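Local coordinates for protein DNA polymerase III, beta subunit (Eubacterium rectale, PDB 3T0P) that probably encircles DNA as a ring-shaped, head-to-tail homodimeric sliding clamp, tethering DNA polymerases and other proteins to it and so conferring processivity, at residues B[13-18]-B[73-78]. Residues are numbered along the deposited sequence; the frame is centred on the assembly and turned at random.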
# COMPACT_ATOMS: atom_id res chain seq x y z
N LYS B 13 -16.25 -7.83 12.19
CA LYS B 13 -15.22 -8.84 12.38
C LYS B 13 -15.61 -10.11 11.60
O LYS B 13 -14.77 -10.66 10.90
CB LYS B 13 -15.01 -9.15 13.89
CG LYS B 13 -13.91 -10.16 14.16
CD LYS B 13 -13.67 -10.36 15.64
CE LYS B 13 -12.38 -11.12 15.88
NZ LYS B 13 -12.13 -11.31 17.33
N GLY B 14 -16.88 -10.50 11.64
CA GLY B 14 -17.36 -11.68 10.95
C GLY B 14 -17.28 -11.63 9.44
O GLY B 14 -16.84 -12.60 8.82
N VAL B 15 -17.74 -10.50 8.83
CA VAL B 15 -17.71 -10.37 7.36
C VAL B 15 -16.26 -10.32 6.88
O VAL B 15 -15.97 -10.87 5.82
CB VAL B 15 -18.56 -9.20 6.76
CG1 VAL B 15 -19.98 -9.19 7.32
CG2 VAL B 15 -17.89 -7.84 6.93
N ASN B 16 -15.36 -9.71 7.66
CA ASN B 16 -13.94 -9.63 7.36
C ASN B 16 -13.26 -11.00 7.42
O ASN B 16 -12.26 -11.20 6.76
CB ASN B 16 -13.25 -8.67 8.32
CG ASN B 16 -13.40 -7.22 7.97
OD1 ASN B 16 -13.86 -6.85 6.88
ND2 ASN B 16 -12.98 -6.35 8.88
N ILE B 17 -13.79 -11.92 8.20
CA ILE B 17 -13.23 -13.27 8.29
C ILE B 17 -13.72 -14.12 7.10
O ILE B 17 -12.90 -14.66 6.38
CB ILE B 17 -13.54 -13.90 9.67
CG1 ILE B 17 -12.67 -13.21 10.78
CG2 ILE B 17 -13.29 -15.42 9.64
CD1 ILE B 17 -13.10 -13.51 12.20
N VAL B 18 -15.04 -14.21 6.89
CA VAL B 18 -15.63 -15.09 5.87
C VAL B 18 -15.32 -14.63 4.45
O VAL B 18 -15.27 -15.48 3.56
CB VAL B 18 -17.15 -15.36 6.07
CG1 VAL B 18 -17.40 -16.04 7.41
CG2 VAL B 18 -17.99 -14.09 5.93
N LYS B 73 -19.20 -8.11 -1.45
CA LYS B 73 -18.60 -6.79 -1.57
C LYS B 73 -19.53 -5.71 -1.03
O LYS B 73 -19.11 -4.95 -0.15
CB LYS B 73 -18.19 -6.47 -3.02
CG LYS B 73 -16.83 -7.05 -3.39
CD LYS B 73 -16.25 -6.42 -4.65
N ILE B 74 -20.79 -5.68 -1.47
CA ILE B 74 -21.75 -4.67 -1.02
C ILE B 74 -22.03 -4.81 0.49
O ILE B 74 -21.98 -3.82 1.20
CB ILE B 74 -23.07 -4.69 -1.85
CG1 ILE B 74 -22.79 -4.51 -3.37
CG2 ILE B 74 -24.08 -3.64 -1.36
CD1 ILE B 74 -21.75 -3.34 -3.83
N PHE B 75 -22.28 -6.04 0.98
CA PHE B 75 -22.59 -6.26 2.38
C PHE B 75 -21.42 -5.86 3.29
O PHE B 75 -21.65 -5.18 4.28
CB PHE B 75 -23.03 -7.70 2.62
CG PHE B 75 -23.37 -8.05 4.04
CD1 PHE B 75 -24.31 -7.30 4.75
CD2 PHE B 75 -22.83 -9.17 4.65
CE1 PHE B 75 -24.65 -7.64 6.06
CE2 PHE B 75 -23.18 -9.51 5.95
CZ PHE B 75 -24.07 -8.74 6.66
N SER B 76 -20.18 -6.24 2.95
CA SER B 76 -19.03 -5.85 3.77
C SER B 76 -18.82 -4.33 3.76
O SER B 76 -18.56 -3.76 4.82
CB SER B 76 -17.76 -6.56 3.30
OG SER B 76 -17.56 -6.38 1.92
N GLU B 77 -18.95 -3.68 2.60
CA GLU B 77 -18.76 -2.23 2.50
C GLU B 77 -19.86 -1.51 3.31
O GLU B 77 -19.56 -0.54 3.99
CB GLU B 77 -18.74 -1.77 1.04
CG GLU B 77 -17.95 -0.50 0.82
CD GLU B 77 -17.35 -0.33 -0.56
OE1 GLU B 77 -16.79 -1.32 -1.09
OE2 GLU B 77 -17.37 0.81 -1.08
N ILE B 78 -21.10 -2.06 3.32
CA ILE B 78 -22.19 -1.47 4.10
C ILE B 78 -21.83 -1.55 5.58
O ILE B 78 -21.81 -0.52 6.24
CB ILE B 78 -23.57 -2.12 3.81
CG1 ILE B 78 -24.07 -1.76 2.40
CG2 ILE B 78 -24.62 -1.75 4.87
CD1 ILE B 78 -25.37 -2.43 1.95
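Val15 and Ser76 mark the closest approach of two antiparallel helical segments, 13-18 and 73-78, with 5.9 Å between the CA atom of Val15 and the CA atom of Ser76. Such a short separation illustrates how a small residue lets one helix settle against another: the CB atoms of both Val15 and Ser76 point at the facing helix, and Ser76 offers its CB and CA to a valine methyl. The two methyls of Val15 divide the work. Val15 CG2 rests 3.9 Å from Ser76 CB. Val15 CG1 obliquely meets one flank of the Phe75 ring, along CD2 and CE2, coming within 3.5 Å of Phe75 CE2. With Phe75 CG anti to the backbone N (chi1 180°), the ring is brought round to Val15, although the CB bond does not itself point there. The contact between the segments is thus wholly apolar and buried; the hydroxyl of Ser76 turns back to its own helix, where OG bonds to the carbonyl oxygen of Ala72. Val15 also packs on Leu45 of strand 43-48 and Phe75 on Ile99 of strand 96-101, so the pair bridges two sheets. Asn16 OD1 accepts from Arg80 NH2 nearby, and Glu77 forms a salt bridge with Lys276 of the second subunit. Paired helices facing the inside of the ring, backed by antiparallel sheets, are the hallmark of sliding clamps, here in the N-terminal domain of the beta subunit.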